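Local coordinates for protein FMN reductase (NADPH) (Bacillus subtilis, PDB 3N2S) that reduces flavin mononucleotide with NADPH as electron donor, and also nitroaromatic compounds, quinones and azo dyes, working as an FMN-binding homodimer, at residues A[43-47]-A[83-87]; A[56-60]-A[70-76]; A[201-206]-A[218-222]. All coordinates share one frame; numbering follows the deposited sequence.

Interaction 1 (A[43-47]-A[83-87]); sequences VQAYS and LYRHQ
Arg-85 and His-86, side by side on the first turn of helix 84-92, reach over to the backbone carbonyls of 43-47, the loop that runs into strand 46-51. The arginine's CB sets off toward 43-47, and CG stands anti to the backbone N (chi1 178°), so that CG and CD carry the chain straight on. A bend about CG-CD (chi3 -60°) then swings the guanidinium round to the start of the strand. There NH1 and NH2 meet the same acceptor, Tyr-46 O, end-on, each nitrogen 3.0 Å from that oxygen. Tyr-46 O lies almost in the guanidinium plane, while both nitrogens approach it from one face of the carbonyl. NH1 also sits 2.9 Å from Gln-44 O, but at an angle too poor for a bond. That oxygen takes a weak bond from Tyr-46 N, closing an inverse gamma turn centred on Ala-45. NH2 goes on to Ala-180 O of the second subunit, and Ser-47 OG, beside NH2, is bonded to Asp-82 and to His-183 of that subunit.

The histidine works three residues earlier, at Val-43. His-86 NE2 donates to Val-43 O over 2.7 Å, nearly straight at 165°, with the oxygen in the ring plane. Alongside, Ala-45 CB rests 3.9 Å from Leu-83 CD2, a small apolar touch next to the polar groups.

The side chain of Gln-44 is about 7 Å from a bound FMN, and its amide binds Leu-176 of the second subunit. In chemical terms, a loop carbonyl (Val-43) and one at the start of the strand (Tyr-46) are answered by side-chain N-H groups of helix 84-92, and the arginine's charge would probably polarise Tyr-46 C=O while joining this region near the flavin to the dimer interface.

Interaction 2 (A[56-60]-A[70-76]); sequences KKREL and VEKNGHF
Lys-57 of helix 54-63 lies across the loop that carries Glu-71 and Asn-73 into strand 75-82, where the helix packs on the antiparallel sheet of the alpha-beta-alpha sandwich. The strand starts with a classic beta bulge, Gly-74 and His-75 both facing Val-163. Lysine and asparagine come from opposite directions: the lysine chain bends about CG-CD (chi3 86°), CE passes 3.1 Å from Glu-71 O, and NZ bonds Asn-73 OD1 at 2.7 Å, tilted from the amide plane. Asn-73 ND2 is held in turn by Tyr-69 O and, weakly, by Val-70 O, which fixes the amide's rotation.

Glu-71 runs alongside Arg-58, pointing the same way, and its OE2 lies 3.6 Å from Arg-58 CB, against the aliphatic part of the chain. The charged ends do not meet; the guanidinium instead makes a salt bridge with Glu-55 through NH1.

Deeper in, Val-70 CG1 sits over the centre of the Phe-76 ring, 3.7 Å above its plane. The same methyl touches Leu-60, whose CD1 comes in at the ring's edge, 3.9 Å from Phe-76 CE2.

Interaction 3 (A[201-206]-A[218-222]); sequences YDKTIS and EETWS
Asp-202 OD2 takes two bonds, a short one of 2.6 Å from Ser-222 OG and a longer one from a water that also bridges to Thr-220 OG1. The other carboxylate oxygen, OD1, accepts from Ser-222 N at 2.9 Å and almost straight (171°). Both serine groups arrive on the syn sides, so the carboxylate holds the backbone and the hydroxyl of one residue at once. That residue lies on the opening turn of helix 221-229, whose N-cap is Thr-220, its OG1 bonded to Asp-223 N. The negative charge thus sits at the positive end of the helix dipole, which probably favours it. With an alanine at Asp-202, Ser-222 N and OG would probably lose their shared carboxylate and the bridging water one of its partners.

Beside the polar grip, Tyr-201 meets Trp-221 edge-to-face, the planes at 59°. The tyrosine's CE2 comes down over one face of the indole, 3.4 Å from Trp-221 CG; the indole is swung under it because CG stands anti to the backbone N (chi1 -175°). Ile-205 completes the patch with CG1 3.8 Å from Trp-221 CB. At the far end, Ser-206 CA makes a C-H...O contact of 3.4 Å with Glu-219 O.

The polar ends of the rings look elsewhere: Tyr-201 OH bonds Pro-174 O and Gln-44 of the second subunit, Trp-221 NE1 bonds Tyr-42 O of that subunit. Helix 191-213 is therefore joined here to the start of helix 221-229, with the partner chain's loop packed against both aromatic rings.

In the fold
From the N terminus, the chain enters interaction 1 at 43-47, runs along strand 46-51 and turns into helix 54-63, where interaction 2 opens. Interaction 2 closes first, at 70-76; strand 75-82 then leads to helix 84-92, and 83-87 closes the larger loop of interaction 1 around it. Both are anchored on the neighbouring sheet strands 46-51 and 75-82, with nearest atoms about 10 Å apart. Interaction 3 follows in series, crossing neither, and closes a short loop between helices 191-213 and 221-229, its centre about 41 Å from that of interaction 1. Across the dimer, however, its helices meet the 43-47 loop of the other subunit.

Interaction 1 (A[43-47]-A[83-87])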
ATOM      1  N   VAL A  43      -2.807 -10.112  10.183  1.00 12.35           N
ATOM      2  CA  VAL A  43      -1.886 -11.061   9.531  1.00 12.22           C
ATOM      3  C   VAL A  43      -0.454 -10.600   9.359  1.00 16.19           C
ATOM      4  O   VAL A  43       0.443 -11.455   9.298  1.00 14.93           O
ATOM      5  CB  VAL A  43      -2.457 -11.754   8.259  1.00 16.64           C
ATOM      6  CG1 VAL A  43      -3.861 -12.295   8.513  1.00 17.01           C
ATOM      7  CG2 VAL A  43      -2.473 -10.797   7.065  1.00 16.43           C
ATOM      8  N   GLN A  44      -0.226  -9.265   9.246  1.00 12.10           N
ATOM      9  CA  GLN A  44       1.108  -8.661   9.069  1.00 12.24           C
ATOM     10  C   GLN A  44       1.877  -9.421   7.970  1.00 16.65           C
ATOM     11  O   GLN A  44       2.979  -9.930   8.199  1.00 15.57           O
ATOM     12  CB  GLN A  44       1.884  -8.655  10.414  1.00 13.02           C
ATOM     13  CG  GLN A  44       1.196  -7.837  11.499  1.00 14.43           C
ATOM     14  CD  GLN A  44       1.642  -8.213  12.901  1.00 19.49           C
ATOM     15  OE1 GLN A  44       2.670  -7.768  13.388  1.00 12.97           O
ATOM     16  NE2 GLN A  44       0.845  -8.977  13.602  1.00 12.66           N
ATOM     17  N   ALA A  45       1.249  -9.519   6.790  1.00 13.71           N
ATOM     18  CA  ALA A  45       1.723 -10.344   5.668  1.00 14.21           C
ATOM     19  C   ALA A  45       2.878  -9.742   4.855  1.00 14.78           C
ATOM     20  O   ALA A  45       2.827  -9.695   3.633  1.00 13.57           O
ATOM     21  CB  ALA A  45       0.551 -10.735   4.774  1.00 14.61           C
ATOM     22  N   TYR A  46       3.946  -9.343   5.546  1.00 11.89           N
ATOM     23  CA  TYR A  46       5.103  -8.737   4.888  1.00 11.42           C
ATOM     24  C   TYR A  46       6.396  -8.999   5.640  1.00 15.82           C
ATOM     25  O   TYR A  46       6.389  -9.361   6.823  1.00 17.15           O
ATOM     26  CB  TYR A  46       4.885  -7.203   4.715  1.00 13.53           C
ATOM     27  CG  TYR A  46       4.643  -6.480   6.022  1.00 13.57           C
ATOM     28  CD1 TYR A  46       5.704  -5.950   6.753  1.00 15.55           C
ATOM     29  CD2 TYR A  46       3.364  -6.398   6.568  1.00 13.87           C
ATOM     30  CE1 TYR A  46       5.499  -5.370   8.002  1.00 16.67           C
ATOM     31  CE2 TYR A  46       3.143  -5.813   7.810  1.00 14.31           C
ATOM     32  CZ  TYR A  46       4.214  -5.304   8.526  1.00 20.14           C
ATOM     33  OH  TYR A  46       3.986  -4.732   9.747  1.00 19.15           O
ATOM     34  N   SER A  47       7.514  -8.753   4.953  1.00 11.87           N
ATOM     35  CA  SER A  47       8.865  -8.783   5.481  1.00 11.40           C
ATOM     36  C   SER A  47       9.631  -7.635   4.884  1.00 14.09           C
ATOM     37  O   SER A  47       9.282  -7.143   3.804  1.00 13.02           O
ATOM     38  CB  SER A  47       9.558 -10.113   5.189  1.00 12.51           C
ATOM     39  OG  SER A  47       9.301 -10.981   6.278  1.00 17.10           O
ATOM     40  N   LEU A  83       3.908 -14.597   2.961  1.00 13.44           N
ATOM     41  CA  LEU A  83       2.948 -15.598   3.455  1.00 12.56           C
ATOM     42  C   LEU A  83       3.701 -16.861   3.906  1.00 17.72           C
ATOM     43  O   LEU A  83       3.098 -17.849   4.350  1.00 16.83           O
ATOM     44  CB  LEU A  83       1.867 -15.882   2.416  1.00 12.02           C
ATOM     45  CG  LEU A  83       0.903 -14.694   2.150  1.00 16.18           C
ATOM     46  CD1 LEU A  83       0.001 -14.944   0.983  1.00 16.94           C
ATOM     47  CD2 LEU A  83       0.096 -14.331   3.395  1.00 18.65           C
ATOM     48  N   TYR A  84       5.035 -16.802   3.824  1.00 15.55           N
ATOM     49  CA  TYR A  84       5.927 -17.892   4.256  1.00 15.50           C
ATOM     50  C   TYR A  84       5.855 -18.052   5.781  1.00 17.73           C
ATOM     51  O   TYR A  84       5.829 -19.178   6.287  1.00 17.37           O
ATOM     52  CB  TYR A  84       7.350 -17.615   3.791  1.00 17.05           C
ATOM     53  CG  TYR A  84       8.397 -18.577   4.315  1.00 18.31           C
ATOM     54  CD1 TYR A  84       8.656 -19.779   3.663  1.00 20.74           C
ATOM     55  CD2 TYR A  84       9.179 -18.253   5.420  1.00 18.81           C
ATOM     56  CE1 TYR A  84       9.657 -20.645   4.108  1.00 21.34           C
ATOM     57  CE2 TYR A  84      10.185 -19.112   5.875  1.00 19.31           C
ATOM     58  CZ  TYR A  84      10.427 -20.301   5.207  1.00 28.55           C
ATOM     59  OH  TYR A  84      11.399 -21.161   5.667  1.00 29.60           O
ATOM     60  N   ARG A  85       5.802 -16.918   6.509  1.00 15.04           N
ATOM     61  CA  ARG A  85       5.663 -16.874   7.970  1.00 14.98           C
ATOM     62  C   ARG A  85       4.435 -17.705   8.391  1.00 18.43           C
ATOM     63  O   ARG A  85       4.532 -18.539   9.295  1.00 18.72           O
ATOM     64  CB  ARG A  85       5.484 -15.406   8.408  1.00 16.60           C
ATOM     65  CG  ARG A  85       5.282 -15.180   9.923  1.00 19.98           C
ATOM     66  CD  ARG A  85       5.163 -13.704  10.297  1.00 14.97           C
ATOM     67  NE  ARG A  85       6.373 -12.965   9.911  1.00 15.33           N
ATOM     68  CZ  ARG A  85       6.405 -12.000   8.992  1.00 25.08           C
ATOM     69  NH1 ARG A  85       5.283 -11.600   8.400  1.00 10.51           N
ATOM     70  NH2 ARG A  85       7.553 -11.426   8.665  1.00 14.76           N
ATOM     71  N   HIS A  86       3.320 -17.518   7.675  1.00 14.09           N
ATOM     72  CA  HIS A  86       2.023 -18.172   7.888  1.00 14.30           C
ATOM     73  C   HIS A  86       2.104 -19.657   7.513  1.00 18.03           C
ATOM     74  O   HIS A  86       1.616 -20.502   8.265  1.00 16.32           O
ATOM     75  CB  HIS A  86       0.914 -17.387   7.143  1.00 15.05           C
ATOM     76  CG  HIS A  86       1.033 -15.907   7.386  1.00 18.29           C
ATOM     77  ND1 HIS A  86       1.982 -15.130   6.719  1.00 20.63           N
ATOM     78  CD2 HIS A  86       0.412 -15.132   8.300  1.00 20.13           C
ATOM     79  CE1 HIS A  86       1.879 -13.912   7.230  1.00 19.89           C
ATOM     80  NE2 HIS A  86       0.936 -13.864   8.175  1.00 20.26           N
ATOM     81  N   GLN A  87       2.779 -19.976   6.389  1.00 16.45           N
ATOM     82  CA  GLN A  87       3.014 -21.368   5.985  1.00 16.89           C
ATOM     83  C   GLN A  87       3.784 -22.103   7.093  1.00 19.64           C
ATOM     84  O   GLN A  87       3.363 -23.176   7.511  1.00 17.62           O
ATOM     85  CB  GLN A  87       3.831 -21.428   4.682  1.00 18.01           C
ATOM     86  CG  GLN A  87       3.973 -22.855   4.139  1.00 28.12           C
ATOM     87  CD  GLN A  87       5.083 -23.027   3.137  1.00 45.41           C
ATOM     88  OE1 GLN A  87       6.076 -22.281   3.101  1.00 36.22           O
ATOM     89  NE2 GLN A  87       4.951 -24.057   2.317  1.00 37.05           N
TER

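Interaction 2 (A[56-60]-A[70-76])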
ATOM      1  N   LYS A  56      25.423  -6.807  -2.764  1.00 16.16           N
ATOM      2  CA  LYS A  56      23.969  -6.968  -2.969  1.00 14.61           C
ATOM      3  C   LYS A  56      23.297  -5.656  -3.384  1.00 18.07           C
ATOM      4  O   LYS A  56      22.437  -5.675  -4.259  1.00 17.76           O
ATOM      5  CB  LYS A  56      23.293  -7.547  -1.716  1.00 14.97           C
ATOM      6  CG  LYS A  56      23.771  -8.969  -1.400  1.00 16.33           C
ATOM      7  CD  LYS A  56      23.022  -9.578  -0.202  1.00 20.97           C
ATOM      8  CE  LYS A  56      23.530 -10.974   0.109  1.00 17.29           C
ATOM      9  NZ  LYS A  56      23.305 -11.902  -1.013  1.00 13.23           N
ATOM     10  N   LYS A  57      23.691  -4.520  -2.785  1.00 16.59           N
ATOM     11  CA  LYS A  57      23.130  -3.199  -3.145  1.00 16.29           C
ATOM     12  C   LYS A  57      23.433  -2.915  -4.614  1.00 19.04           C
ATOM     13  O   LYS A  57      22.564  -2.423  -5.336  1.00 16.41           O
ATOM     14  CB  LYS A  57      23.735  -2.086  -2.267  1.00 18.08           C
ATOM     15  CG  LYS A  57      23.184  -2.036  -0.837  1.00 20.38           C
ATOM     16  CD  LYS A  57      23.835  -0.938   0.017  1.00 24.90           C
ATOM     17  CE  LYS A  57      23.129   0.390  -0.164  1.00 23.23           C
ATOM     18  NZ  LYS A  57      23.305   1.338   0.980  1.00 22.24           N
ATOM     19  N   ARG A  58      24.668  -3.261  -5.058  1.00 16.91           N
ATOM     20  CA  ARG A  58      25.119  -3.090  -6.443  1.00 15.49           C
ATOM     21  C   ARG A  58      24.292  -3.940  -7.386  1.00 17.18           C
ATOM     22  O   ARG A  58      23.790  -3.422  -8.381  1.00 13.76           O
ATOM     23  CB  ARG A  58      26.625  -3.418  -6.598  1.00 15.06           C
ATOM     24  CG  ARG A  58      27.162  -2.983  -7.968  1.00 24.17           C
ATOM     25  CD  ARG A  58      28.336  -3.829  -8.433  1.00 23.63           C
ATOM     26  NE  ARG A  58      28.051  -5.272  -8.442  1.00 25.18           N
ATOM     27  CZ  ARG A  58      27.476  -5.924  -9.447  1.00 30.18           C
ATOM     28  NH1 ARG A  58      27.263  -7.229  -9.362  1.00 21.94           N
ATOM     29  NH2 ARG A  58      27.099  -5.275 -10.540  1.00 22.00           N
ATOM     30  N   GLU A  59      24.139  -5.240  -7.085  1.00 15.94           N
ATOM     31  CA  GLU A  59      23.359  -6.142  -7.935  1.00 15.91           C
ATOM     32  C   GLU A  59      21.938  -5.631  -8.094  1.00 16.74           C
ATOM     33  O   GLU A  59      21.418  -5.609  -9.205  1.00 17.85           O
ATOM     34  CB  GLU A  59      23.309  -7.569  -7.351  1.00 17.53           C
ATOM     35  CG  GLU A  59      24.614  -8.335  -7.376  1.00 25.27           C
ATOM     36  CD  GLU A  59      24.496  -9.639  -6.614  1.00 45.03           C
ATOM     37  OE1 GLU A  59      24.509  -9.610  -5.359  1.00 36.04           O
ATOM     38  OE2 GLU A  59      24.317 -10.681  -7.281  1.00 29.70           O
ATOM     39  N   LEU A  60      21.296  -5.236  -6.986  1.00 13.70           N
ATOM     40  CA  LEU A  60      19.920  -4.729  -7.011  1.00 12.73           C
ATOM     41  C   LEU A  60      19.820  -3.457  -7.837  1.00 17.74           C
ATOM     42  O   LEU A  60      18.861  -3.302  -8.591  1.00 17.39           O
ATOM     43  CB  LEU A  60      19.393  -4.501  -5.575  1.00 12.75           C
ATOM     44  CG  LEU A  60      19.242  -5.776  -4.703  1.00 16.74           C
ATOM     45  CD1 LEU A  60      18.971  -5.426  -3.265  1.00 15.73           C
ATOM     46  CD2 LEU A  60      18.191  -6.761  -5.277  1.00 19.97           C
ATOM     47  N   VAL A  70      20.259   3.421  -5.308  1.00 14.81           N
ATOM     48  CA  VAL A  70      19.973   2.120  -4.681  1.00 12.83           C
ATOM     49  C   VAL A  70      21.280   1.731  -3.944  1.00 18.06           C
ATOM     50  O   VAL A  70      21.220   1.177  -2.845  1.00 15.32           O
ATOM     51  CB  VAL A  70      19.565   1.056  -5.747  1.00 16.07           C
ATOM     52  CG1 VAL A  70      19.646  -0.373  -5.193  1.00 15.43           C
ATOM     53  CG2 VAL A  70      18.160   1.341  -6.290  1.00 15.33           C
ATOM     54  N   GLU A  71      22.460   2.023  -4.559  1.00 17.31           N
ATOM     55  CA  GLU A  71      23.766   1.725  -3.932  1.00 17.78           C
ATOM     56  C   GLU A  71      24.147   2.823  -2.977  1.00 22.67           C
ATOM     57  O   GLU A  71      24.626   2.533  -1.883  1.00 23.35           O
ATOM     58  CB  GLU A  71      24.909   1.659  -4.963  1.00 18.54           C
ATOM     59  CG  GLU A  71      24.974   0.428  -5.821  1.00 30.13           C
ATOM     60  CD  GLU A  71      26.283   0.320  -6.586  1.00 42.92           C
ATOM     61  OE1 GLU A  71      26.262   0.527  -7.818  1.00 35.36           O
ATOM     62  OE2 GLU A  71      27.326   0.017  -5.962  1.00 34.63           O
ATOM     63  N   LYS A  72      24.049   4.090  -3.437  1.00 18.53           N
ATOM     64  CA  LYS A  72      24.461   5.263  -2.649  1.00 17.99           C
ATOM     65  C   LYS A  72      23.288   5.848  -1.910  1.00 22.22           C
ATOM     66  O   LYS A  72      22.548   6.675  -2.455  1.00 20.74           O
ATOM     67  CB  LYS A  72      25.131   6.333  -3.542  1.00 21.03           C
ATOM     68  CG  LYS A  72      25.868   7.413  -2.745  1.00 37.56           C
ATOM     69  CD  LYS A  72      26.408   8.534  -3.645  1.00 48.34           C
ATOM     70  CE  LYS A  72      27.472   9.363  -2.962  1.00 55.87           C
ATOM     71  NZ  LYS A  72      26.936  10.135  -1.813  1.00 68.81           N
ATOM     72  N   ASN A  73      23.146   5.441  -0.638  1.00 20.06           N
ATOM     73  CA  ASN A  73      22.083   5.900   0.272  1.00 19.78           C
ATOM     74  C   ASN A  73      22.481   5.564   1.721  1.00 23.22           C
ATOM     75  O   ASN A  73      23.544   4.990   1.940  1.00 23.20           O
ATOM     76  CB  ASN A  73      20.713   5.256  -0.128  1.00 19.15           C
ATOM     77  CG  ASN A  73      20.736   3.748  -0.182  1.00 22.45           C
ATOM     78  OD1 ASN A  73      21.299   3.089   0.696  1.00 15.29           O
ATOM     79  ND2 ASN A  73      20.171   3.167  -1.237  1.00 13.42           N
ATOM     80  N   GLY A  74      21.626   5.883   2.681  1.00 20.81           N
ATOM     81  CA  GLY A  74      21.864   5.599   4.098  1.00 19.79           C
ATOM     82  C   GLY A  74      21.565   4.158   4.470  1.00 22.58           C
ATOM     83  O   GLY A  74      22.128   3.635   5.442  1.00 19.80           O
ATOM     84  N   HIS A  75      20.623   3.524   3.721  1.00 17.66           N
ATOM     85  CA  HIS A  75      20.199   2.120   3.855  1.00 17.00           C
ATOM     86  C   HIS A  75      19.240   1.804   2.726  1.00 19.88           C
ATOM     87  O   HIS A  75      18.500   2.700   2.295  1.00 19.30           O
ATOM     88  CB  HIS A  75      19.499   1.863   5.210  1.00 17.59           C
ATOM     89  CG  HIS A  75      19.554   0.425   5.663  1.00 21.02           C
ATOM     90  ND1 HIS A  75      20.757  -0.248   5.784  1.00 23.29           N
ATOM     91  CD2 HIS A  75      18.561  -0.404   6.056  1.00 23.68           C
ATOM     92  CE1 HIS A  75      20.458  -1.461   6.216  1.00 23.06           C
ATOM     93  NE2 HIS A  75      19.154  -1.597   6.410  1.00 23.69           N
ATOM     94  N   PHE A  76      19.231   0.545   2.257  1.00 15.82           N
ATOM     95  CA  PHE A  76      18.290   0.122   1.223  1.00 14.32           C
ATOM     96  C   PHE A  76      17.376  -0.968   1.778  1.00 18.40           C
ATOM     97  O   PHE A  76      17.856  -2.037   2.161  1.00 19.67           O
ATOM     98  CB  PHE A  76      18.999  -0.324  -0.066  1.00 15.34           C
ATOM     99  CG  PHE A  76      18.066  -0.574  -1.232  1.00 15.63           C
ATOM    100  CD1 PHE A  76      17.315   0.465  -1.781  1.00 17.00           C
ATOM    101  CD2 PHE A  76      17.944  -1.848  -1.791  1.00 15.25           C
ATOM    102  CE1 PHE A  76      16.443   0.219  -2.849  1.00 16.68           C
ATOM    103  CE2 PHE A  76      17.087  -2.081  -2.861  1.00 16.88           C
ATOM    104  CZ  PHE A  76      16.355  -1.046  -3.389  1.00 14.48           C
TER

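Interaction 3 (A[201-206]-A[218-222])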
ATOM      1  N   TYR A 201      -4.601  19.352 -16.318  1.00 12.48           N
ATOM      2  CA  TYR A 201      -3.429  18.651 -15.786  1.00 13.00           C
ATOM      3  C   TYR A 201      -2.308  18.554 -16.792  1.00 16.81           C
ATOM      4  O   TYR A 201      -1.172  18.827 -16.433  1.00 16.35           O
ATOM      5  CB  TYR A 201      -3.798  17.266 -15.243  1.00 13.25           C
ATOM      6  CG  TYR A 201      -2.691  16.637 -14.424  1.00 12.63           C
ATOM      7  CD1 TYR A 201      -2.067  17.343 -13.395  1.00 13.52           C
ATOM      8  CD2 TYR A 201      -2.317  15.317 -14.626  1.00 12.44           C
ATOM      9  CE1 TYR A 201      -1.080  16.748 -12.605  1.00 13.90           C
ATOM     10  CE2 TYR A 201      -1.355  14.701 -13.823  1.00 13.03           C
ATOM     11  CZ  TYR A 201      -0.736  15.418 -12.819  1.00 15.36           C
ATOM     12  OH  TYR A 201       0.233  14.806 -12.061  1.00 14.61           O
ATOM     13  N   ASP A 202      -2.619  18.205 -18.055  1.00 16.35           N
ATOM     14  CA  ASP A 202      -1.606  18.134 -19.106  1.00 16.35           C
ATOM     15  C   ASP A 202      -0.880  19.477 -19.313  1.00 18.72           C
ATOM     16  O   ASP A 202       0.334  19.492 -19.522  1.00 15.97           O
ATOM     17  CB  ASP A 202      -2.216  17.639 -20.423  1.00 18.20           C
ATOM     18  CG  ASP A 202      -2.285  16.124 -20.519  1.00 22.16           C
ATOM     19  OD1 ASP A 202      -1.612  15.441 -19.705  1.00 21.31           O
ATOM     20  OD2 ASP A 202      -2.925  15.624 -21.455  1.00 23.58           O
ATOM     21  N   LYS A 203      -1.616  20.593 -19.204  1.00 16.83           N
ATOM     22  CA  LYS A 203      -1.025  21.939 -19.325  1.00 16.33           C
ATOM     23  C   LYS A 203      -0.139  22.212 -18.080  1.00 19.17           C
ATOM     24  O   LYS A 203       0.964  22.726 -18.230  1.00 20.11           O
ATOM     25  CB  LYS A 203      -2.132  22.999 -19.462  1.00 18.18           C
ATOM     26  CG  LYS A 203      -1.580  24.403 -19.737  1.00 29.16           C
ATOM     27  CD  LYS A 203      -2.676  25.460 -19.662  1.00 40.65           C
ATOM     28  CE  LYS A 203      -2.119  26.858 -19.788  1.00 43.28           C
ATOM     29  NZ  LYS A 203      -1.330  27.277 -18.593  1.00 30.83           N
ATOM     30  N   THR A 204      -0.621  21.856 -16.865  1.00 15.44           N
ATOM     31  CA  THR A 204       0.153  22.022 -15.609  1.00 14.87           C
ATOM     32  C   THR A 204       1.497  21.266 -15.718  1.00 17.12           C
ATOM     33  O   THR A 204       2.550  21.791 -15.354  1.00 16.11           O
ATOM     34  CB  THR A 204      -0.644  21.508 -14.401  1.00 18.15           C
ATOM     35  OG1 THR A 204      -1.816  22.291 -14.225  1.00 19.21           O
ATOM     36  CG2 THR A 204       0.170  21.519 -13.094  1.00 18.39           C
ATOM     37  N   ILE A 205       1.448  20.027 -16.226  1.00 13.48           N
ATOM     38  CA  ILE A 205       2.653  19.199 -16.342  1.00 13.00           C
ATOM     39  C   ILE A 205       3.604  19.693 -17.425  1.00 17.59           C
ATOM     40  O   ILE A 205       4.816  19.749 -17.190  1.00 17.52           O
ATOM     41  CB  ILE A 205       2.259  17.696 -16.462  1.00 14.51           C
ATOM     42  CG1 ILE A 205       1.531  17.195 -15.174  1.00 14.38           C
ATOM     43  CG2 ILE A 205       3.469  16.805 -16.780  1.00 16.23           C
ATOM     44  CD1 ILE A 205       2.223  17.508 -13.813  1.00 17.56           C
ATOM     45  N   SER A 206       3.061  20.027 -18.611  1.00 16.96           N
ATOM     46  CA  SER A 206       3.880  20.564 -19.703  1.00 18.36           C
ATOM     47  C   SER A 206       4.578  21.856 -19.234  1.00 23.36           C
ATOM     48  O   SER A 206       5.805  21.968 -19.382  1.00 22.05           O
ATOM     49  CB  SER A 206       3.050  20.787 -20.965  1.00 24.18           C
ATOM     50  OG  SER A 206       2.024  21.743 -20.787  1.00 38.96           O
ATOM     51  N   GLU A 218       8.871  19.576 -22.887  1.00 31.74           N
ATOM     52  CA  GLU A 218       7.509  20.127 -22.820  1.00 32.74           C
ATOM     53  C   GLU A 218       6.386  19.073 -22.867  1.00 35.42           C
ATOM     54  O   GLU A 218       5.228  19.417 -23.116  1.00 37.43           O
ATOM     55  CB  GLU A 218       7.305  21.246 -23.867  1.00 34.56           C
ATOM     56  CG  GLU A 218       7.575  20.832 -25.309  1.00 49.38           C
ATOM     57  CD  GLU A 218       7.789  21.963 -26.296  1.00 73.09           C
ATOM     58  OE1 GLU A 218       7.737  23.144 -25.881  1.00 62.78           O
ATOM     59  OE2 GLU A 218       8.026  21.663 -27.488  1.00 73.07           O
ATOM     60  N   GLU A 219       6.714  17.814 -22.585  1.00 28.31           N
ATOM     61  CA  GLU A 219       5.741  16.725 -22.625  1.00 26.93           C
ATOM     62  C   GLU A 219       4.609  16.880 -21.611  1.00 24.50           C
ATOM     63  O   GLU A 219       4.814  17.426 -20.525  1.00 22.67           O
ATOM     64  CB  GLU A 219       6.431  15.357 -22.489  1.00 29.09           C
ATOM     65  CG  GLU A 219       7.196  15.185 -21.190  1.00 43.63           C
ATOM     66  CD  GLU A 219       7.872  13.850 -20.962  1.00 65.30           C
ATOM     67  OE1 GLU A 219       8.830  13.822 -20.162  1.00 54.89           O
ATOM     68  OE2 GLU A 219       7.447  12.837 -21.559  1.00 69.66           O
ATOM     69  N   THR A 220       3.420  16.430 -21.982  1.00 17.10           N
ATOM     70  CA  THR A 220       2.237  16.455 -21.130  1.00 16.91           C
ATOM     71  C   THR A 220       2.268  15.161 -20.272  1.00 19.17           C
ATOM     72  O   THR A 220       3.026  14.235 -20.570  1.00 17.62           O
ATOM     73  CB  THR A 220       0.971  16.467 -21.985  1.00 23.90           C
ATOM     74  OG1 THR A 220       0.904  15.251 -22.725  1.00 20.67           O
ATOM     75  CG2 THR A 220       0.875  17.707 -22.917  1.00 22.58           C
ATOM     76  N   TRP A 221       1.421  15.090 -19.247  1.00 16.54           N
ATOM     77  CA  TRP A 221       1.341  13.911 -18.392  1.00 15.22           C
ATOM     78  C   TRP A 221       0.828  12.712 -19.179  1.00 19.29           C
ATOM     79  O   TRP A 221       1.428  11.650 -19.109  1.00 16.50           O
ATOM     80  CB  TRP A 221       0.416  14.181 -17.194  1.00 13.53           C
ATOM     81  CG  TRP A 221       0.375  13.049 -16.220  1.00 13.12           C
ATOM     82  CD1 TRP A 221       1.345  12.700 -15.326  1.00 15.34           C
ATOM     83  CD2 TRP A 221      -0.713  12.141 -16.014  1.00 12.73           C
ATOM     84  NE1 TRP A 221       0.925  11.637 -14.562  1.00 14.44           N
ATOM     85  CE2 TRP A 221      -0.339  11.274 -14.961  1.00 15.90           C
ATOM     86  CE3 TRP A 221      -1.989  12.007 -16.582  1.00 14.52           C
ATOM     87  CZ2 TRP A 221      -1.185  10.269 -14.481  1.00 14.81           C
ATOM     88  CZ3 TRP A 221      -2.826  11.006 -16.110  1.00 16.47           C
ATOM     89  CH2 TRP A 221      -2.432  10.165 -15.052  1.00 17.00           C
ATOM     90  N   SER A 222      -0.282  12.885 -19.913  1.00 19.14           N
ATOM     91  CA  SER A 222      -0.898  11.797 -20.683  1.00 20.14           C
ATOM     92  C   SER A 222       0.074  11.207 -21.724  1.00 25.00           C
ATOM     93  O   SER A 222       0.146   9.995 -21.835  1.00 25.96           O
ATOM     94  CB  SER A 222      -2.209  12.257 -21.314  1.00 23.79           C
ATOM     95  OG  SER A 222      -1.966  13.333 -22.197  1.00 26.37           O
TER
HETATM   96  O   HOH W   1      -1.567  15.627 -24.204  1.00 43.17           O